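Local coordinates for spore coat polysaccharide biosynthesis protein SpsE (Bacillus subtilis, PDB 1VLI) that probably serves as an N-acylneuraminate-9-phosphate synthase-like enzyme in making the polysaccharide of the bacterial spore coat, at residues A[125-130]-A[152-157]; A[235-238]-A[244-247]; A[52-57]-A[113-118]; A[168-173]-A[213-218]; A[190-195]-A[207-212]. One frame throughout, in Å; residues are numbered along the deposited sequence.

Contact 1. Residues A[125-130]-A[152-157]; sequences GSADLL and KYVARL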
# COMPACT_ATOMS: atom_id res chain seq x y z
N GLY A 125 5.73 -6.95 12.86
CA GLY A 125 5.37 -8.36 12.92
C GLY A 125 4.83 -8.97 11.63
O GLY A 125 5.17 -10.12 11.28
N SER A 126 3.96 -8.24 10.94
CA SER A 126 3.50 -8.66 9.61
C SER A 126 4.69 -8.68 8.64
O SER A 126 4.83 -9.60 7.81
CB SER A 126 2.39 -7.75 9.08
OG SER A 126 2.75 -6.38 9.17
N ALA A 127 5.58 -7.69 8.78
CA ALA A 127 6.80 -7.65 7.99
C ALA A 127 7.66 -8.93 8.17
O ALA A 127 8.20 -9.45 7.22
CB ALA A 127 7.61 -6.40 8.31
N ASP A 128 7.75 -9.42 9.39
CA ASP A 128 8.59 -10.56 9.68
C ASP A 128 7.99 -11.83 9.09
O ASP A 128 8.72 -12.71 8.63
CB ASP A 128 8.68 -10.76 11.17
CG ASP A 128 9.57 -9.75 11.84
OD1 ASP A 128 10.30 -9.01 11.15
OD2 ASP A 128 9.63 -9.66 13.08
N LEU A 129 6.68 -11.95 9.19
CA LEU A 129 5.97 -13.07 8.64
C LEU A 129 6.15 -13.16 7.14
O LEU A 129 6.56 -14.21 6.64
CB LEU A 129 4.50 -13.05 9.08
CG LEU A 129 4.34 -13.46 10.57
CD1 LEU A 129 2.94 -13.25 11.09
CD2 LEU A 129 4.78 -14.92 10.76
N LEU A 130 5.92 -12.04 6.44
CA LEU A 130 6.13 -11.96 5.00
C LEU A 130 7.59 -12.22 4.64
O LEU A 130 7.91 -12.93 3.68
CB LEU A 130 5.67 -10.60 4.46
CG LEU A 130 5.60 -10.44 2.96
CD1 LEU A 130 4.79 -11.53 2.31
CD2 LEU A 130 5.04 -9.05 2.56
N LYS A 152 11.34 2.31 7.99
CA LYS A 152 12.75 2.13 8.31
C LYS A 152 13.04 0.64 8.49
O LYS A 152 14.05 0.12 8.04
CB LYS A 152 13.02 2.88 9.61
CG LYS A 152 14.46 3.23 9.91
CD LYS A 152 14.59 3.76 11.35
CE LYS A 152 15.97 4.41 11.63
NZ LYS A 152 15.88 5.78 12.27
N TYR A 153 12.12 -0.05 9.15
CA TYR A 153 12.31 -1.44 9.52
C TYR A 153 12.34 -2.31 8.28
O TYR A 153 13.22 -3.14 8.12
CB TYR A 153 11.16 -1.87 10.40
CG TYR A 153 11.27 -3.24 10.98
CD1 TYR A 153 10.81 -4.35 10.29
CD2 TYR A 153 11.80 -3.42 12.24
CE1 TYR A 153 10.88 -5.61 10.82
CE2 TYR A 153 11.88 -4.68 12.79
CZ TYR A 153 11.41 -5.78 12.08
OH TYR A 153 11.48 -7.05 12.64
N VAL A 154 11.39 -2.08 7.38
CA VAL A 154 11.33 -2.83 6.15
C VAL A 154 12.45 -2.41 5.17
O VAL A 154 13.05 -3.25 4.51
CB VAL A 154 9.96 -2.69 5.50
CG1 VAL A 154 9.91 -3.52 4.25
CG2 VAL A 154 8.88 -3.14 6.45
N ALA A 155 12.74 -1.10 5.08
CA ALA A 155 13.82 -0.65 4.20
C ALA A 155 15.12 -1.46 4.44
O ALA A 155 15.86 -1.73 3.50
CB ALA A 155 14.07 0.82 4.37
N ARG A 156 15.39 -1.83 5.69
CA ARG A 156 16.63 -2.52 6.04
C ARG A 156 16.70 -3.97 5.54
O ARG A 156 17.75 -4.60 5.63
CB ARG A 156 16.86 -2.50 7.55
CG ARG A 156 17.45 -1.22 8.04
CD ARG A 156 17.45 -1.11 9.54
NE ARG A 156 17.72 0.25 9.95
CZ ARG A 156 17.86 0.66 11.21
NH1 ARG A 156 17.76 -0.21 12.21
NH2 ARG A 156 18.10 1.94 11.46
N LEU A 157 15.60 -4.49 5.03
CA LEU A 157 15.55 -5.85 4.53
C LEU A 157 16.05 -5.92 3.09
O LEU A 157 16.22 -7.00 2.53
CB LEU A 157 14.13 -6.39 4.64
CG LEU A 157 13.63 -6.44 6.08
CD1 LEU A 157 12.12 -6.73 6.14
CD2 LEU A 157 14.47 -7.47 6.88
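Y153 reaches from helix 148-155 to helix 124-131 and grips D128 there. With chi1 at -174° its CG lies anti to the backbone N, and the CB-CG bond carries the ring across toward the other helix. From CB the ring takes the contact outward, first at CE1, 4.2 Å from A127 CB and 3.5 Å from D128 OD1. CZ lies 3.5 Å from the same oxygen. At the tip, Y153 OH donates a hydrogen bond to D128 OD1, 2.7 Å away, which accepts it with its syn lone pair. OD1 sits at the ring edge, in the ring plane, whereas the carboxylate itself is turned 42° from that plane. Beneath this exposed polar link, A127 CB packs 4.0 Å from V154 CG2. A phenylalanine in place of Y153 would lack the hydroxyl and would probably leave D128 OD1 without this donor and the ring freer to turn. These are consecutive outer helices of the TIM barrel, joined through strand 138-140. V154 rests inward on F138 of that strand and M161 of strand 161-164, while Y153 also touches E124 at the start of helix 124-131.

Contact 2. Residues A[235-238]-A[244-247]; sequences CAAV and LIEK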
# COMPACT_ATOMS: atom_id res chain seq x y z
N CYS A 235 -4.77 2.91 -19.26
CA CYS A 235 -4.05 3.33 -20.46
C CYS A 235 -3.64 4.81 -20.46
O CYS A 235 -2.55 5.15 -20.89
CB CYS A 235 -4.89 3.05 -21.70
SG CYS A 235 -5.04 1.28 -22.04
N ALA A 236 -4.52 5.68 -19.98
CA ALA A 236 -4.20 7.11 -19.91
C ALA A 236 -3.00 7.29 -18.98
O ALA A 236 -2.06 7.98 -19.30
CB ALA A 236 -5.39 7.90 -19.45
N ALA A 237 -3.02 6.60 -17.84
CA ALA A 237 -1.90 6.62 -16.89
C ALA A 237 -0.58 6.19 -17.54
O ALA A 237 0.45 6.87 -17.37
CB ALA A 237 -2.20 5.74 -15.69
N VAL A 238 -0.62 5.06 -18.27
CA VAL A 238 0.55 4.51 -18.94
C VAL A 238 1.09 5.53 -19.93
O VAL A 238 2.30 5.78 -19.99
CB VAL A 238 0.21 3.17 -19.66
CG1 VAL A 238 1.26 2.79 -20.73
CG2 VAL A 238 0.07 2.07 -18.63
N LEU A 244 4.00 1.09 -13.23
CA LEU A 244 3.22 0.02 -12.64
C LEU A 244 1.77 0.45 -12.57
O LEU A 244 1.45 1.66 -12.45
CB LEU A 244 3.67 -0.30 -11.22
CG LEU A 244 5.12 -0.26 -10.72
CD1 LEU A 244 5.56 1.22 -10.58
CD2 LEU A 244 5.09 -0.90 -9.39
N ILE A 245 0.90 -0.56 -12.68
CA ILE A 245 -0.55 -0.40 -12.61
C ILE A 245 -1.05 -1.48 -11.68
O ILE A 245 -0.68 -2.64 -11.83
CB ILE A 245 -1.24 -0.58 -13.99
CG1 ILE A 245 -0.76 0.42 -15.04
CG2 ILE A 245 -2.78 -0.53 -13.89
CD1 ILE A 245 -1.04 1.98 -14.67
N GLU A 246 -1.90 -1.09 -10.74
CA GLU A 246 -2.57 -2.04 -9.86
C GLU A 246 -4.09 -1.90 -10.11
O GLU A 246 -4.62 -0.78 -10.15
CB GLU A 246 -2.22 -1.71 -8.42
CG GLU A 246 -2.53 -2.77 -7.38
CD GLU A 246 -2.23 -2.29 -5.96
OE1 GLU A 246 -1.61 -1.20 -5.79
OE2 GLU A 246 -2.62 -2.99 -5.00
N LYS A 247 -4.76 -3.05 -10.33
CA LYS A 247 -6.22 -3.09 -10.47
C LYS A 247 -6.78 -4.30 -9.74
O LYS A 247 -6.17 -5.38 -9.79
CB LYS A 247 -6.60 -3.17 -11.96
CG LYS A 247 -8.06 -2.86 -12.31
CD LYS A 247 -8.30 -1.41 -12.62
CE LYS A 247 -9.57 -1.23 -13.46
NZ LYS A 247 -9.90 0.22 -13.62
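I245 and V238 meet because of how their branches are turned. In I245, chi1 of -60° places CG1 anti to the carbonyl carbon and beside the backbone N, and a chi2 of -61° folds CD1 over rather than extending it. In V238, chi1 of 162° makes CG1 anti to the backbone N and leaves CG2 as the methyl that meets the strand. The two side chains cross at about a right angle: V238 CG2 lies 4.0 Å from I245 CG1 and 4.1 Å from I245 CD1. A237 adds its single methyl one residue earlier on the helix, A237 CB standing 4.1 Å from I245 CD1, so this terminal methyl is touched by two successive helix residues. Helix 232-239 thus covers strand 244-248, the second strand of a beta-alpha-beta unit of the TIM barrel that starts with strand 220-225. F223 of that first strand touches both A237 and I245, and V238 also leans on I276 and T279 of helix 266-285. The strand runs on to H248, a zinc ligand, with the I245 side chain about 11 Å from the metal. The polar neighbours on the strand engage other partners, E246 with K62 and K247 with D225. Between helix and strand there are only aliphatic groups at van der Waals distance, so shape and burial, with no directional bond, hold this pair together.

Contact 3. Residues A[52-57]-A[113-118]; sequences AAAEAG and KQVIFL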
# COMPACT_ATOMS: atom_id res chain seq x y z
N ALA A 52 -6.62 -16.69 -13.36
CA ALA A 52 -7.17 -15.56 -14.09
C ALA A 52 -6.12 -14.47 -14.35
O ALA A 52 -6.03 -13.94 -15.46
CB ALA A 52 -8.37 -14.99 -13.35
N ALA A 53 -5.33 -14.18 -13.32
CA ALA A 53 -4.22 -13.22 -13.40
C ALA A 53 -3.18 -13.64 -14.44
O ALA A 53 -2.73 -12.81 -15.24
CB ALA A 53 -3.56 -13.07 -12.04
N ALA A 54 -2.80 -14.92 -14.39
CA ALA A 54 -1.86 -15.51 -15.32
C ALA A 54 -2.37 -15.47 -16.74
O ALA A 54 -1.64 -15.06 -17.64
CB ALA A 54 -1.56 -17.00 -14.90
N GLU A 55 -3.60 -15.94 -16.96
CA GLU A 55 -4.19 -16.02 -18.32
C GLU A 55 -4.32 -14.60 -18.88
O GLU A 55 -4.12 -14.37 -20.08
CB GLU A 55 -5.56 -16.73 -18.30
CG GLU A 55 -5.49 -18.24 -18.04
CD GLU A 55 -6.72 -18.81 -17.29
OE1 GLU A 55 -7.76 -18.09 -17.21
OE2 GLU A 55 -6.64 -19.97 -16.77
N ALA A 56 -4.63 -13.64 -18.01
CA ALA A 56 -4.66 -12.23 -18.39
C ALA A 56 -3.29 -11.62 -18.77
O ALA A 56 -3.24 -10.56 -19.42
CB ALA A 56 -5.32 -11.42 -17.31
N GLY A 57 -2.20 -12.26 -18.36
CA GLY A 57 -0.84 -11.74 -18.64
C GLY A 57 -0.39 -10.64 -17.66
O GLY A 57 0.42 -9.78 -18.02
N LYS A 113 2.80 -20.77 -12.27
CA LYS A 113 2.02 -20.07 -13.29
C LYS A 113 2.77 -18.79 -13.73
O LYS A 113 2.26 -17.96 -14.49
CB LYS A 113 0.57 -19.79 -12.86
CG LYS A 113 -0.28 -21.01 -12.44
CD LYS A 113 -0.55 -22.05 -13.58
CE LYS A 113 -1.76 -21.65 -14.45
NZ LYS A 113 -1.79 -22.21 -15.85
N GLN A 114 4.02 -18.69 -13.26
CA GLN A 114 4.94 -17.60 -13.57
C GLN A 114 4.35 -16.23 -13.29
O GLN A 114 4.46 -15.30 -14.09
CB GLN A 114 5.47 -17.71 -15.00
CG GLN A 114 6.66 -18.63 -15.10
CD GLN A 114 6.71 -19.37 -16.41
OE1 GLN A 114 6.63 -18.76 -17.49
NE2 GLN A 114 6.83 -20.69 -16.33
N VAL A 115 3.68 -16.13 -12.14
CA VAL A 115 3.29 -14.84 -11.64
C VAL A 115 3.94 -14.61 -10.27
O VAL A 115 4.29 -15.57 -9.54
CB VAL A 115 1.75 -14.60 -11.66
CG1 VAL A 115 1.17 -14.92 -13.01
CG2 VAL A 115 1.05 -15.42 -10.63
N ILE A 116 4.13 -13.34 -9.95
CA ILE A 116 4.85 -12.96 -8.76
C ILE A 116 3.83 -12.64 -7.69
O ILE A 116 3.02 -11.69 -7.82
CB ILE A 116 5.73 -11.71 -9.05
CG1 ILE A 116 6.81 -12.02 -10.11
CG2 ILE A 116 6.34 -11.16 -7.74
CD1 ILE A 116 7.48 -10.75 -10.69
N PHE A 117 3.89 -13.42 -6.62
CA PHE A 117 3.07 -13.22 -5.45
C PHE A 117 3.55 -12.01 -4.68
O PHE A 117 4.75 -11.87 -4.41
CB PHE A 117 3.14 -14.45 -4.54
CG PHE A 117 2.37 -14.30 -3.25
CD1 PHE A 117 1.02 -14.68 -3.18
CD2 PHE A 117 2.97 -13.77 -2.11
CE1 PHE A 117 0.30 -14.54 -1.98
CE2 PHE A 117 2.25 -13.62 -0.92
CZ PHE A 117 0.92 -14.01 -0.85
N LEU A 118 2.59 -11.14 -4.34
CA LEU A 118 2.85 -9.97 -3.51
C LEU A 118 1.80 -9.81 -2.43
O LEU A 118 0.63 -10.16 -2.61
CB LEU A 118 2.87 -8.70 -4.35
CG LEU A 118 3.97 -8.55 -5.39
CD1 LEU A 118 3.65 -7.32 -6.16
CD2 LEU A 118 5.33 -8.42 -4.74
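A54, on the last turns of helix 43-56, makes a small apolar contact with K113 and V115, which flank the bend leading from helix 103-112 into strand 116-118. The backbones come close, the CA atoms of A54 and K113 being 6.3 Å apart, as the short alanine side chain allows. V115 supplies the methyl that does the touching: its CG1 lies 3.9 Å from A54 CB and also 3.9 Å from A54 CA, and so rests on the helix backbone as much as on the side chain. A chi1 of -51° sets this CG1 anti to the carbonyl carbon and leaves CG2 in the crowded position between backbone N and carbonyl. On the other flank A54 CB stands 4.1 Å from K113 CB and 4.0 Å from K113 O, the latter a plain van der Waals approach. In the TIM barrel the two elements belong to successive beta-alpha units: helix 43-56 leads into strand 60-63, and strand 116-118 lies parallel to that strand, with V115 also resting on V61. The helix stops directly beyond the contact in a Schellman motif at G57, whose positive phi suits glycine and whose N binds A54 O at 2.9 Å. The K113 side chain is bent at chi2 and chi3, and its NZ comes within 5.4 Å of E55 OE2, opposite charges that do not touch and whose attraction is likely to be modest. A52 and A56, further round the same helix, lie against helix 266-285.

Contact 4. Residues A[168-173]-A[213-218]; sequences AEISDV and AAAFPE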
# COMPACT_ATOMS: atom_id res chain seq x y z
N ALA A 168 -2.40 12.00 0.29
CA ALA A 168 -1.11 12.49 0.76
C ALA A 168 -0.84 13.82 0.09
O ALA A 168 -1.36 14.09 -0.98
CB ALA A 168 0.00 11.51 0.44
N GLU A 169 -0.02 14.64 0.73
CA GLU A 169 0.54 15.79 0.07
C GLU A 169 2.00 15.49 -0.23
O GLU A 169 2.52 14.43 0.15
CB GLU A 169 0.35 17.01 0.93
CG GLU A 169 -1.13 17.24 1.14
CD GLU A 169 -1.44 18.68 1.42
OE1 GLU A 169 -0.87 19.25 2.37
OE2 GLU A 169 -2.26 19.23 0.67
N ILE A 170 2.65 16.41 -0.92
CA ILE A 170 4.00 16.17 -1.44
C ILE A 170 5.04 15.93 -0.31
O ILE A 170 5.95 15.09 -0.44
CB ILE A 170 4.38 17.27 -2.49
CG1 ILE A 170 5.65 16.91 -3.26
CG2 ILE A 170 4.47 18.67 -1.88
CD1 ILE A 170 5.47 15.84 -4.27
N SER A 171 4.84 16.59 0.82
CA SER A 171 5.74 16.46 1.93
C SER A 171 5.67 15.07 2.58
O SER A 171 6.69 14.57 3.03
CB SER A 171 5.47 17.55 2.94
OG SER A 171 4.08 17.64 3.15
N ASP A 172 4.49 14.46 2.60
CA ASP A 172 4.37 13.06 3.11
C ASP A 172 5.09 12.09 2.18
O ASP A 172 5.74 11.10 2.64
CB ASP A 172 2.89 12.63 3.20
CG ASP A 172 2.00 13.70 3.85
OD1 ASP A 172 2.34 14.16 4.95
OD2 ASP A 172 0.95 14.13 3.33
N VAL A 173 4.97 12.35 0.88
CA VAL A 173 5.57 11.48 -0.11
C VAL A 173 7.09 11.59 0.05
O VAL A 173 7.82 10.57 0.13
CB VAL A 173 5.08 11.84 -1.50
CG1 VAL A 173 5.76 11.07 -2.54
CG2 VAL A 173 3.61 11.56 -1.61
N ALA A 213 6.95 12.20 -10.93
CA ALA A 213 8.11 11.63 -11.61
C ALA A 213 9.24 12.66 -11.73
O ALA A 213 10.42 12.33 -11.55
CB ALA A 213 7.71 11.13 -13.01
N ALA A 214 8.88 13.90 -12.03
CA ALA A 214 9.85 14.96 -12.04
C ALA A 214 10.30 15.25 -10.62
O ALA A 214 11.49 15.40 -10.38
CB ALA A 214 9.30 16.21 -12.74
N ALA A 215 9.38 15.25 -9.67
CA ALA A 215 9.73 15.57 -8.27
C ALA A 215 10.65 14.55 -7.60
O ALA A 215 11.45 14.94 -6.75
CB ALA A 215 8.46 15.82 -7.39
N PHE A 216 10.52 13.27 -7.97
CA PHE A 216 11.35 12.17 -7.45
C PHE A 216 11.97 11.37 -8.59
O PHE A 216 11.58 10.21 -8.82
CB PHE A 216 10.48 11.22 -6.59
CG PHE A 216 9.80 11.91 -5.45
CD1 PHE A 216 10.49 12.16 -4.26
CD2 PHE A 216 8.48 12.35 -5.57
CE1 PHE A 216 9.88 12.85 -3.21
CE2 PHE A 216 7.86 13.03 -4.51
CZ PHE A 216 8.58 13.29 -3.34
N PRO A 217 12.96 11.93 -9.27
CA PRO A 217 13.40 11.35 -10.52
C PRO A 217 14.18 10.05 -10.31
O PRO A 217 14.48 9.37 -11.29
CB PRO A 217 14.27 12.46 -11.14
CG PRO A 217 14.88 13.12 -9.99
CD PRO A 217 13.80 13.08 -8.90
N GLU A 218 14.48 9.69 -9.07
CA GLU A 218 15.07 8.36 -8.82
C GLU A 218 14.05 7.31 -8.36
O GLU A 218 14.40 6.15 -8.11
CB GLU A 218 16.22 8.44 -7.81
CG GLU A 218 17.55 8.87 -8.41
CD GLU A 218 18.56 9.20 -7.32
OE1 GLU A 218 19.22 8.27 -6.80
OE2 GLU A 218 18.66 10.41 -6.98
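The F216 ring pushes its CE2 corner toward helix 170-181, where the methyls of V173 and I170 receive it. Both arrive at a slant to the ring. V173 CG1 is 3.5 Å from F216 CE2 and 3.7 Å from F216 CZ, and I170 CD1 lies 3.7 Å from the same CE2. The ring of W177, one turn beyond V173 on its helix, also meets the phenyl group, their planes about 50° apart. The other flat group, the carboxylate of D172, is busy within its own segment: E169 N donates to D172 OD2 at 2.8 Å, nearly straight, coming from the anti side and 22° out of the carboxylate plane. With E169 at the N-cap, this is the half of a capping box in which the third helical residue holds the N-cap amide. D172 OD1 has a second partner in R311, with which it forms a salt bridge. Helices 170-181 and 208-215 are neighbours on the outside of the TIM barrel, linked through strand 188-193, and the contact joins the start of the first to the end of the second, F216 being the residue at which helix 208-215 gives up helical geometry. I170 and F216 run past each other in opposite directions. Having CG1 anti to its backbone N (chi1 -168°), I170 stretches toward the second helix, so that its CD1 also comes 4.3 Å from A215 CB at the solvent-facing side. Inward, V173 and F216 share I190 of strand 188-193 as a floor.

Contact 5. Residues A[190-195]-A[207-212]; sequences IMHCVA and SVIPML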
# COMPACT_ATOMS: atom_id res chain seq x y z
N ILE A 190 6.48 4.54 -6.15
CA ILE A 190 5.50 5.39 -5.46
C ILE A 190 4.22 5.31 -6.28
O ILE A 190 4.24 5.64 -7.45
CB ILE A 190 6.01 6.86 -5.44
CG1 ILE A 190 7.39 6.94 -4.76
CG2 ILE A 190 4.99 7.79 -4.74
CD1 ILE A 190 7.93 8.34 -4.58
N MSE A 191 3.12 4.84 -5.69
CA MSE A 191 1.86 4.72 -6.43
C MSE A 191 0.99 5.95 -6.15
O MSE A 191 0.77 6.31 -5.02
CB MSE A 191 1.08 3.48 -6.05
CG MSE A 191 1.91 2.14 -6.05
SE MSE A 191 2.43 1.65 -7.84
CE MSE A 191 0.75 0.84 -8.44
N HIS A 192 0.48 6.57 -7.20
CA HIS A 192 -0.62 7.52 -7.06
C HIS A 192 -1.89 6.72 -6.94
O HIS A 192 -1.98 5.64 -7.51
CB HIS A 192 -0.69 8.44 -8.29
CG HIS A 192 -1.91 9.30 -8.33
ND1 HIS A 192 -2.29 10.10 -7.27
CD2 HIS A 192 -2.83 9.49 -9.30
CE1 HIS A 192 -3.39 10.75 -7.60
NE2 HIS A 192 -3.73 10.41 -8.82
N CYS A 193 -2.88 7.26 -6.26
CA CYS A 193 -3.99 6.46 -5.84
C CYS A 193 -5.11 7.32 -5.27
O CYS A 193 -4.83 8.32 -4.63
CB CYS A 193 -3.45 5.55 -4.73
SG CYS A 193 -4.67 4.43 -4.12
N VAL A 194 -6.35 6.90 -5.46
CA VAL A 194 -7.52 7.53 -4.80
C VAL A 194 -8.22 6.54 -3.84
O VAL A 194 -8.61 5.44 -4.25
CB VAL A 194 -8.55 7.98 -5.83
CG1 VAL A 194 -9.63 8.81 -5.18
CG2 VAL A 194 -7.87 8.75 -6.96
N ALA A 195 -8.41 6.93 -2.57
CA ALA A 195 -8.89 5.97 -1.53
C ALA A 195 -10.37 5.57 -1.61
O ALA A 195 -10.78 4.57 -1.02
CB ALA A 195 -8.53 6.45 -0.11
N SER A 207 -2.67 13.98 -13.77
CA SER A 207 -1.54 14.91 -13.93
C SER A 207 -0.56 14.79 -12.74
O SER A 207 0.56 15.27 -12.81
CB SER A 207 -2.01 16.36 -14.13
OG SER A 207 -2.93 16.70 -13.12
N VAL A 208 -0.97 14.10 -11.68
CA VAL A 208 -0.12 13.85 -10.56
C VAL A 208 1.05 12.94 -10.89
O VAL A 208 2.14 13.07 -10.31
CB VAL A 208 -0.93 13.25 -9.41
CG1 VAL A 208 -0.02 12.58 -8.35
CG2 VAL A 208 -1.81 14.29 -8.77
N ILE A 209 0.84 12.02 -11.83
CA ILE A 209 1.88 11.06 -12.20
C ILE A 209 3.17 11.72 -12.74
O ILE A 209 4.22 11.51 -12.13
CB ILE A 209 1.31 9.97 -13.15
CG1 ILE A 209 0.34 9.07 -12.37
CG2 ILE A 209 2.46 9.16 -13.78
CD1 ILE A 209 -0.41 8.04 -13.25
N PRO A 210 3.13 12.48 -13.85
CA PRO A 210 4.30 13.30 -14.26
C PRO A 210 4.87 14.25 -13.22
O PRO A 210 6.09 14.39 -13.15
CB PRO A 210 3.85 14.04 -15.54
CG PRO A 210 2.40 13.85 -15.64
CD PRO A 210 2.05 12.56 -14.86
N MSE A 211 4.03 14.88 -12.40
CA MSE A 211 4.51 15.75 -11.35
C MSE A 211 5.40 14.95 -10.39
O MSE A 211 6.55 15.34 -10.12
CB MSE A 211 3.33 16.33 -10.58
CG MSE A 211 3.70 17.38 -9.57
SE MSE A 211 4.21 16.65 -7.86
CE MSE A 211 2.40 16.01 -7.19
N LEU A 212 4.89 13.83 -9.86
CA LEU A 212 5.73 12.98 -8.99
C LEU A 212 7.01 12.50 -9.66
O LEU A 212 8.05 12.43 -9.04
CB LEU A 212 4.97 11.79 -8.41
CG LEU A 212 3.83 12.13 -7.47
CD1 LEU A 212 3.13 10.86 -7.08
CD2 LEU A 212 4.28 12.98 -6.21
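H192 and V208 form the centre of the packing between strand 188-193 and helix 208-215, the first strand and the helix of a beta-alpha-beta unit in the TIM barrel. The axes of strand 190-193 and helix 208-212 come within 9.3 Å of each other and run nearly antiparallel, at 154°. With CG anti to the backbone N (chi1 171°), the H192 imidazole swings toward the first turn of the helix and offers it one face. V208 CG1 settles over that face in a CH-pi contact, 3.8 Å from the H192 ring centroid and 23° off the ring normal, shifted toward the rim, where V208 CG1 is 3.5 Å from H192 ND1. V208 CB and CG2 follow along the far end of the ring, with V208 CB 3.9 Å from H192 CE1. The ring nitrogens find partners in loops: NE2 bonds S204 O, and ND1 has a weak bond with K301 NZ. At the root of the histidine, H192 CB lies 4.3 Å from I209 CG1. Two residues back on the strand and one turn further along the helix, I190 CG2 packs 4.3 Å from L212 CD1. An alanine in place of H192 would take away the imidazole, and this would probably open a gap beneath V208 and leave S204 O without its donor. Strand 220-225, which closes the unit, pairs with the backbone of strand 188-193 and contributes F223 beside I209 and I221 beside L212, while helix 170-181 lies alongside, with I170 on L212.

Overall arrangement
All five contacts belong to one TIM barrel. Contacts 2 and 5 are its buried ones, each a strand covered by the helix of a beta-alpha-beta unit; they touch through A237 CB and I209 CD1, 3.8 Å apart. Contacts 1 and 4 join neighbouring outer helices and are only partly buried, as is contact 3, where a helix end meets a loop before a strand. Contact 4 shares helix 208-215 with contact 5, their centres about 9 Å apart. Chemistry follows place: contacts 2 and 3 pack aliphatic side chains alone, contact 4 sets methyls against a phenyl ring, contact 5 a methyl over an imidazole face, and contact 1 alone has a hydrogen bond between its segments.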